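Local coordinates for protein putative phosphohistidine phosphatase, SixA (Nakamurella multipartita, PDB 4HBZ) that probably removes phosphate from phosphohistidine, as a member of the histidine phosphatase superfamily, at residues 17-22 against 161-166; 62-67 against 111-116; 84-89 against 107-112. All blocks are in the same frame, centred on the assembly; numbering follows the deposited sequence.

How the interactions relate
Interactions 1 and 2 lie in the central sheet, and interaction 3 covers its margin. Interaction 1 is antiparallel and partly buried; interaction 2 is parallel, more deeply buried and lined by valine and leucine. The two adjoin, since Thr21 N and O are probably hydrogen-bonded to Ser113 O and Val115 N, and 62-67 against 111-116 is nested within the chain loop that interaction 1 closes. Interaction 3 lies about 6 Å from interaction 2, centre to centre, and shares Asp111 and Ala112 with it. There backbone pairing gives way to side-chain packing at the surface, where Arg88 and Gln86 of the outermost strand meet the loop before strand 114-119.

Interaction 1 (17-22 against 161-166); sequences AGARTL and VLSTTG
Arg20 N donates to Thr164 O at 2.7 Å in a nearly straight bond (171° at the hydrogen), and Thr164 N returns a bond to Arg20 O. Leu22 and Leu162 form the next hydrogen-bonded pair of this antiparallel ladder, which joins the first strand of the fold to strand 159-164. Between them Thr21 faces Ser163 as a non-hydrogen-bonded pair, and Ser163 CA makes a CA-H...O contact to Arg20 O at 3.2 Å.

Arg20, Leu22, Leu162 and Thr164 share one face of the sheet, where Thr164 CG2 lies 4.1 Å from Arg20 CB. The Arg20 chain, extended from CG to NE, runs by Gly166, with Arg20 CD 3.5 Å from Gly166 O, and packs on Trp168. With OG1 anti to its backbone N (chi1 -173°), Thr164 accepts from Gly166 N at 3.1 Å, an ST turn, while the same hydroxyl is hydrogen-bonded to Gly175 O. An alanine at Thr164 would probably leave Gly166 N and Gly175 O without this shared mate and open a small gap beside Arg20 CB. On the other face Thr21 CG2 meets Val161 CG1 at 3.9 Å. Beyond the ladder, just before strand 20-26 begins and just after strand 159-164 ends, one water donates to Gly18 O and Thr165 O and accepts from Ala17 N. Four backbone bonds thus fix the register, and a water links the ends where pairing stops.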
loop_
_atom_site.group_PDB
_atom_site.type_symbol
_atom_site.label_atom_id
_atom_site.label_comp_id
_atom_site.label_asym_id
_atom_site.label_seq_id
_atom_site.Cartn_x
_atom_site.Cartn_y
_atom_site.Cartn_z
ATOM N N ALA A 17 -9.197 5.995 -19.590
ATOM C CA ALA A 17 -8.175 5.783 -20.567
ATOM C C ALA A 17 -7.122 4.874 -19.977
ATOM O O ALA A 17 -5.937 5.050 -20.212
ATOM C CB ALA A 17 -7.577 7.125 -20.943
ATOM N N GLY A 18 -7.515 3.914 -19.166
ATOM C CA GLY A 18 -6.587 3.029 -18.577
ATOM C C GLY A 18 -6.611 3.146 -17.062
ATOM O O GLY A 18 -6.922 4.218 -16.510
ATOM N N ALA A 19 -6.334 2.056 -16.415
ATOM C CA ALA A 19 -6.370 1.987 -14.978
ATOM C C ALA A 19 -4.964 2.079 -14.407
ATOM O O ALA A 19 -3.988 1.540 -14.969
ATOM C CB ALA A 19 -6.983 0.683 -14.575
ATOM N N ARG A 20 -4.870 2.693 -13.258
ATOM C CA ARG A 20 -3.655 2.758 -12.482
ATOM C C ARG A 20 -3.720 1.724 -11.378
ATOM O O ARG A 20 -4.827 1.364 -10.937
ATOM C CB ARG A 20 -3.525 4.150 -11.904
ATOM C CG ARG A 20 -3.184 5.159 -12.966
ATOM C CD ARG A 20 -3.304 6.563 -12.439
ATOM N NE ARG A 20 -3.000 7.477 -13.523
ATOM C CZ ARG A 20 -3.874 7.771 -14.480
ATOM N NH1 ARG A 20 -5.087 7.192 -14.491
ATOM N NH2 ARG A 20 -3.533 8.609 -15.435
ATOM N N THR A 21 -2.553 1.229 -10.951
ATOM C CA THR A 21 -2.474 0.172 -9.937
ATOM C C THR A 21 -1.807 0.711 -8.689
ATOM O O THR A 21 -0.716 1.276 -8.760
ATOM C CB THR A 21 -1.662 -1.011 -10.449
ATOM O OG1 THR A 21 -2.295 -1.555 -11.652
ATOM C CG2 THR A 21 -1.507 -2.070 -9.423
ATOM N N LEU A 22 -2.498 0.566 -7.589
ATOM C CA LEU A 22 -2.023 0.977 -6.288
ATOM C C LEU A 22 -1.815 -0.206 -5.377
ATOM O O LEU A 22 -2.701 -1.055 -5.253
ATOM C CB LEU A 22 -3.054 1.901 -5.638
ATOM C CG LEU A 22 -2.739 2.404 -4.251
ATOM C CD1 LEU A 22 -1.505 3.278 -4.254
ATOM C CD2 LEU A 22 -3.931 3.178 -3.650
ATOM N N VAL A 161 -3.924 -4.866 -3.477
ATOM C CA VAL A 161 -3.754 -4.352 -4.814
ATOM C C VAL A 161 -5.096 -3.783 -5.259
ATOM O O VAL A 161 -6.121 -4.475 -5.217
ATOM C CB VAL A 161 -3.332 -5.442 -5.811
ATOM C CG1 VAL A 161 -3.130 -4.850 -7.224
ATOM C CG2 VAL A 161 -2.089 -6.186 -5.334
ATOM N N LEU A 162 -5.085 -2.495 -5.619
ATOM C CA LEU A 162 -6.266 -1.792 -6.039
ATOM C C LEU A 162 -6.061 -1.154 -7.402
ATOM O O LEU A 162 -4.941 -0.952 -7.817
ATOM C CB LEU A 162 -6.655 -0.713 -5.025
ATOM C CG LEU A 162 -6.812 -1.179 -3.579
ATOM C CD1 LEU A 162 -5.550 -0.921 -2.779
ATOM C CD2 LEU A 162 -8.012 -0.520 -2.909
ATOM N N SER A 163 -7.163 -0.868 -8.091
ATOM C CA SER A 163 -7.113 -0.294 -9.408
ATOM C C SER A 163 -8.055 0.905 -9.428
ATOM O O SER A 163 -9.189 0.847 -8.919
ATOM C CB SER A 163 -7.592 -1.337 -10.417
ATOM O OG SER A 163 -7.483 -0.815 -11.694
ATOM N N THR A 164 -7.593 1.965 -10.100
ATOM C CA THR A 164 -8.400 3.203 -10.237
ATOM C C THR A 164 -8.295 3.716 -11.656
ATOM O O THR A 164 -7.217 3.694 -12.277
ATOM C CB THR A 164 -8.020 4.277 -9.216
ATOM O OG1 THR A 164 -8.956 5.385 -9.290
ATOM C CG2 THR A 164 -6.648 4.809 -9.392
ATOM N N THR A 165 -9.386 4.294 -12.148
ATOM C CA THR A 165 -9.298 5.037 -13.377
ATOM C C THR A 165 -9.031 6.509 -13.167
ATOM O O THR A 165 -8.781 7.208 -14.167
ATOM C CB THR A 165 -10.531 4.862 -14.254
ATOM O OG1 THR A 165 -11.698 5.304 -13.546
ATOM C CG2 THR A 165 -10.637 3.402 -14.693
ATOM N N GLY A 166 -9.092 6.964 -11.933
ATOM C CA GLY A 166 -8.787 8.363 -11.648
ATOM C C GLY A 166 -7.310 8.646 -11.706
ATOM O O GLY A 166 -6.453 7.748 -11.539
HETATM O O HOH W 1 -8.147 6.436 -16.922
HETATM O O HOH W 2 -4.781 -1.541 -12.670
#

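Interaction 2 (62-67 against 111-116); sequences AVDVVV and DASTVL
Asp64 and Thr114 meet where two parallel strands, 65-69 and 114-119, begin in the central sheet of this histidine phosphatase fold. The main-chain bonds alternate along the strands: Asp64 N donates to Thr114 O at 2.9 Å, Leu116 N to Val65 O, and Val67 N to Leu116 O at 2.8 Å. A weak bond from Val65 N reaches Thr114 O. Val65 pairs with Val115 and Val66 with Leu116, and Val66 CA adds a CA-H...O contact to Leu116 O.

Apolar contacts lie on both faces. Val63 CG1 packs on Leu116 CB at 3.9 Å, while Val63 and Thr114 cross at about a right angle, their CG2 methyls in touch. On the face of Val65 and Val115, Val65 CG2 approaches Ala112 CB. On the face of Leu116 the packing runs on to Val23 and Met25 of strand 20-26; on the opposite face Val65 touches Gln86 and Arg88 of strand 86-90.

The polar side-chain contacts gather at one carboxylate oxygen. Asp64 has CG anti to its carbonyl carbon (chi1 -59°), which sets it beside the backbone N, on the side of 111-116. Its OD2 accepts from the consecutive backbone N-H groups of Ser113 and Thr114, where strand 114-119 starts. Thr114 N approaches on the anti side, 18° from the carboxylate plane, whereas Ser113 N lies 2.8 Å from Asp64 OD2, above that plane. These donors would probably help to stabilise a negative charge and restrict the carboxylate's rotation. A water donates to Asp64 OD2 at 2.8 Å and to Ala62 O at 2.6 Å, while accepting from Thr114 OG1.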
loop_
_atom_site.group_PDB
_atom_site.type_symbol
_atom_site.label_atom_id
_atom_site.label_comp_id
_atom_site.label_asym_id
_atom_site.label_seq_id
_atom_site.Cartn_x
_atom_site.Cartn_y
_atom_site.Cartn_z
ATOM N N ALA A 62 5.759 -3.423 -13.332
ATOM C CA ALA A 62 6.856 -2.895 -12.543
ATOM C C ALA A 62 6.423 -1.652 -11.780
ATOM O O ALA A 62 5.749 -0.781 -12.314
ATOM C CB ALA A 62 8.047 -2.530 -13.425
ATOM N N VAL A 63 6.791 -1.598 -10.521
ATOM C CA VAL A 63 6.435 -0.424 -9.726
ATOM C C VAL A 63 7.208 0.783 -10.278
ATOM O O VAL A 63 8.408 0.745 -10.492
ATOM C CB VAL A 63 6.723 -0.661 -8.228
ATOM C CG1 VAL A 63 6.634 0.627 -7.433
ATOM C CG2 VAL A 63 5.789 -1.716 -7.665
ATOM N N ASP A 64 6.498 1.916 -10.421
ATOM C CA ASP A 64 7.119 3.148 -10.905
ATOM C C ASP A 64 7.618 4.044 -9.784
ATOM O O ASP A 64 8.668 4.700 -9.914
ATOM C CB ASP A 64 6.189 3.956 -11.803
ATOM C CG ASP A 64 5.753 3.170 -13.015
ATOM O OD1 ASP A 64 6.664 2.754 -13.804
ATOM O OD2 ASP A 64 4.531 2.911 -13.160
ATOM N N VAL A 65 6.852 4.098 -8.699
ATOM C CA VAL A 65 7.100 5.025 -7.586
ATOM C C VAL A 65 6.725 4.334 -6.277
ATOM O O VAL A 65 5.700 3.652 -6.212
ATOM C CB VAL A 65 6.246 6.303 -7.751
ATOM C CG1 VAL A 65 6.429 7.251 -6.595
ATOM C CG2 VAL A 65 6.579 6.992 -9.076
ATOM N N VAL A 66 7.567 4.488 -5.256
ATOM C CA VAL A 66 7.267 3.963 -3.928
ATOM C C VAL A 66 7.177 5.190 -3.018
ATOM O O VAL A 66 8.005 6.125 -3.116
ATOM C CB VAL A 66 8.390 3.065 -3.407
ATOM C CG1 VAL A 66 8.031 2.490 -2.051
ATOM C CG2 VAL A 66 8.624 1.934 -4.386
ATOM N N VAL A 67 6.150 5.177 -2.162
ATOM C CA VAL A 67 6.040 6.127 -1.027
ATOM C C VAL A 67 6.225 5.263 0.226
ATOM O O VAL A 67 5.461 4.287 0.441
ATOM C CB VAL A 67 4.719 6.905 -0.992
ATOM C CG1 VAL A 67 4.833 8.028 0.020
ATOM C CG2 VAL A 67 4.344 7.440 -2.399
ATOM N N ASP A 111 2.321 10.499 -14.385
ATOM C CA ASP A 111 2.288 9.452 -15.389
ATOM C C ASP A 111 2.676 8.082 -14.816
ATOM O O ASP A 111 2.718 7.104 -15.560
ATOM C CB ASP A 111 3.219 9.775 -16.574
ATOM C CG ASP A 111 2.734 10.959 -17.392
ATOM O OD1 ASP A 111 1.509 11.225 -17.383
ATOM O OD2 ASP A 111 3.591 11.616 -18.042
ATOM N N ALA A 112 2.963 8.006 -13.518
ATOM C CA ALA A 112 3.192 6.682 -12.889
ATOM C C ALA A 112 1.994 5.796 -13.114
ATOM O O ALA A 112 0.844 6.226 -12.958
ATOM C CB ALA A 112 3.469 6.809 -11.402
ATOM N N SER A 113 2.237 4.553 -13.508
ATOM C CA SER A 113 1.151 3.602 -13.692
ATOM C C SER A 113 0.926 2.733 -12.463
ATOM O O SER A 113 -0.212 2.323 -12.178
ATOM C CB SER A 113 1.390 2.719 -14.900
ATOM O OG SER A 113 1.562 3.507 -16.060
ATOM N N THR A 114 2.002 2.462 -11.733
ATOM C CA THR A 114 1.970 1.546 -10.565
ATOM C C THR A 114 2.708 2.203 -9.398
ATOM O O THR A 114 3.861 2.594 -9.533
ATOM C CB THR A 114 2.624 0.200 -10.923
ATOM O OG1 THR A 114 2.046 -0.273 -12.151
ATOM C CG2 THR A 114 2.452 -0.844 -9.864
ATOM N N VAL A 115 1.991 2.379 -8.315
ATOM C CA VAL A 115 2.508 2.978 -7.068
ATOM C C VAL A 115 2.424 2.014 -5.913
ATOM O O VAL A 115 1.403 1.400 -5.713
ATOM C CB VAL A 115 1.766 4.281 -6.731
ATOM C CG1 VAL A 115 2.200 4.828 -5.407
ATOM C CG2 VAL A 115 1.932 5.314 -7.831
ATOM N N LEU A 116 3.521 1.879 -5.167
ATOM C CA LEU A 116 3.573 1.088 -3.956
ATOM C C LEU A 116 3.688 2.028 -2.756
ATOM O O LEU A 116 4.559 2.899 -2.751
ATOM C CB LEU A 116 4.810 0.189 -4.033
ATOM C CG LEU A 116 5.151 -0.597 -2.747
ATOM C CD1 LEU A 116 4.031 -1.555 -2.320
ATOM C CD2 LEU A 116 6.469 -1.376 -2.900
HETATM O O HOH W 3 4.073 0.323 -14.043
#

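Interaction 3 (84-89 against 107-112); sequences SAQVRY and AVPADA
Arg88 lays one face of its guanidinium against the chain at Val108, whose CA stands 4.1 Å above the plane and over its centre. The arginine sets out with CG anti to its own carbonyl carbon, beside the backbone N (chi1 -61°), and continues extended to CD. The bend comes at chi3, where a torsion of 76° places NE off the line of the preceding chain. Ala107 O lies over the same face as Val108 CA; its 3.3 Å separation from Arg88 NH1 is not a hydrogen bond, because the angle is poor. Arg88 NH1 also lies 3.7 Å from Ala107 CB, and Arg88 NH2 approaches Pro109 CD at 3.8 Å. Nearer the root of the side chain, Arg88 CD faces Val108 CG1 at 4.3 Å. The flat group therefore rests on the loop by its face and by van der Waals contact.

Gln86, two residues earlier in the same strand, takes a different course. Its CG lies between the backbone N and the carbonyl carbon (chi1 52°), and beyond CG the chain runs extended. Gln86 OE1 comes within 3.8 Å of Pro109 CG. The side chains of Gln86 and Arg88 each run past that of Pro109 in the opposite sense to it, and both also pack on Val65 of the adjoining strand.

Arg88 NH1 lies close to the like-charged Arg90 NH2, and an acetic acid molecule, probably from the crystallisation liquor, lies about 4 Å from the Arg88 side chain. The loop then reverses in a type I beta turn from Pro109 to Ala112, closed by Ala112 N donating to Pro109 O at 3.0 Å. Strand 86-90, helix 98-106 and parallel strand 114-119 form a beta-alpha-beta crossover passing strand 65-69, which lies between the two strands, and this contact joins the first of them to the loop leading into the last.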
loop_
_atom_site.group_PDB
_atom_site.type_symbol
_atom_site.label_atom_id
_atom_site.label_comp_id
_atom_site.label_asym_id
_atom_site.label_seq_id
_atom_site.Cartn_x
_atom_site.Cartn_y
_atom_site.Cartn_z
ATOM N N SER A 84 13.198 -1.991 -7.478
ATOM C CA SER A 84 14.017 -0.846 -7.820
ATOM C C SER A 84 13.044 0.118 -8.486
ATOM O O SER A 84 12.481 -0.159 -9.557
ATOM C CB SER A 84 15.159 -1.274 -8.762
ATOM O OG SER A 84 15.978 -0.182 -9.133
ATOM N N ALA A 85 12.800 1.234 -7.837
ATOM C CA ALA A 85 11.916 2.249 -8.380
ATOM C C ALA A 85 12.343 3.547 -7.727
ATOM O O ALA A 85 13.197 3.549 -6.868
ATOM C CB ALA A 85 10.461 1.928 -8.070
ATOM N N GLN A 86 11.779 4.647 -8.126
ATOM C CA GLN A 86 12.089 5.878 -7.405
ATOM C C GLN A 86 11.330 5.821 -6.074
ATOM O O GLN A 86 10.173 5.422 -6.063
ATOM C CB GLN A 86 11.744 7.117 -8.216
ATOM C CG GLN A 86 10.354 7.222 -8.782
ATOM C CD GLN A 86 10.140 8.520 -9.624
ATOM O OE1 GLN A 86 10.098 9.625 -9.081
ATOM N NE2 GLN A 86 10.000 8.370 -10.947
ATOM N N VAL A 87 11.989 6.199 -4.987
ATOM C CA VAL A 87 11.397 6.102 -3.645
ATOM C C VAL A 87 11.278 7.485 -3.024
ATOM O O VAL A 87 12.226 8.285 -3.096
ATOM C CB VAL A 87 12.190 5.186 -2.712
ATOM C CG1 VAL A 87 11.472 5.039 -1.355
ATOM C CG2 VAL A 87 12.507 3.858 -3.363
ATOM N N ARG A 88 10.103 7.771 -2.471
ATOM C CA ARG A 88 9.829 8.980 -1.709
ATOM C C ARG A 88 9.665 8.558 -0.257
ATOM O O ARG A 88 8.627 7.996 0.106
ATOM C CB ARG A 88 8.570 9.612 -2.236
ATOM C CG ARG A 88 8.663 10.031 -3.730
ATOM C CD ARG A 88 7.325 10.192 -4.451
ATOM N NE ARG A 88 6.643 11.410 -4.091
ATOM C CZ ARG A 88 6.654 12.556 -4.791
ATOM N NH1 ARG A 88 6.000 13.589 -4.279
ATOM N NH2 ARG A 88 7.329 12.712 -5.928
ATOM N N TYR A 89 10.683 8.794 0.550
ATOM C CA TYR A 89 10.619 8.476 1.963
ATOM C C TYR A 89 9.906 9.644 2.672
ATOM O O TYR A 89 10.250 10.818 2.463
ATOM C CB TYR A 89 12.000 8.257 2.573
ATOM C CG TYR A 89 12.672 7.011 2.055
ATOM C CD1 TYR A 89 12.239 5.729 2.474
ATOM C CD2 TYR A 89 13.681 7.103 1.097
ATOM C CE1 TYR A 89 12.856 4.593 1.974
ATOM C CE2 TYR A 89 14.267 5.963 0.604
ATOM C CZ TYR A 89 13.844 4.719 1.072
ATOM O OH TYR A 89 14.473 3.582 0.544
ATOM N N ALA A 107 0.647 13.248 -4.841
ATOM C CA ALA A 107 1.776 14.031 -5.252
ATOM C C ALA A 107 2.809 13.294 -6.161
ATOM O O ALA A 107 3.763 13.937 -6.624
ATOM C CB ALA A 107 2.479 14.631 -4.009
ATOM N N VAL A 108 2.628 11.982 -6.373
ATOM C CA VAL A 108 3.578 11.226 -7.193
ATOM C C VAL A 108 3.535 11.728 -8.643
ATOM O O VAL A 108 2.561 12.382 -9.090
ATOM C CB VAL A 108 3.298 9.689 -7.190
ATOM C CG1 VAL A 108 3.353 9.193 -5.759
ATOM C CG2 VAL A 108 2.045 9.316 -7.907
ATOM N N PRO A 109 4.582 11.449 -9.399
ATOM C CA PRO A 109 4.559 11.801 -10.843
ATOM C C PRO A 109 3.306 11.287 -11.499
ATOM O O PRO A 109 2.922 10.141 -11.382
ATOM C CB PRO A 109 5.812 11.137 -11.382
ATOM C CG PRO A 109 6.753 11.164 -10.198
ATOM C CD PRO A 109 5.899 10.932 -8.979
ATOM N N ALA A 110 2.599 12.169 -12.181
ATOM C CA ALA A 110 1.291 11.877 -12.639
ATOM C C ALA A 110 1.264 10.721 -13.609
ATOM O O ALA A 110 0.248 10.038 -13.645
ATOM C CB ALA A 110 0.703 13.109 -13.329
ATOM N N ASP A 111 2.321 10.499 -14.385
ATOM C CA ASP A 111 2.288 9.452 -15.389
ATOM C C ASP A 111 2.676 8.082 -14.816
ATOM O O ASP A 111 2.718 7.104 -15.560
ATOM C CB ASP A 111 3.219 9.775 -16.574
ATOM C CG ASP A 111 2.734 10.959 -17.392
ATOM O OD1 ASP A 111 1.509 11.225 -17.383
ATOM O OD2 ASP A 111 3.591 11.616 -18.042
ATOM N N ALA A 112 2.963 8.006 -13.518
ATOM C CA ALA A 112 3.192 6.682 -12.889
ATOM C C ALA A 112 1.994 5.796 -13.114
ATOM O O ALA A 112 0.844 6.226 -12.958
ATOM C CB ALA A 112 3.469 6.809 -11.402
#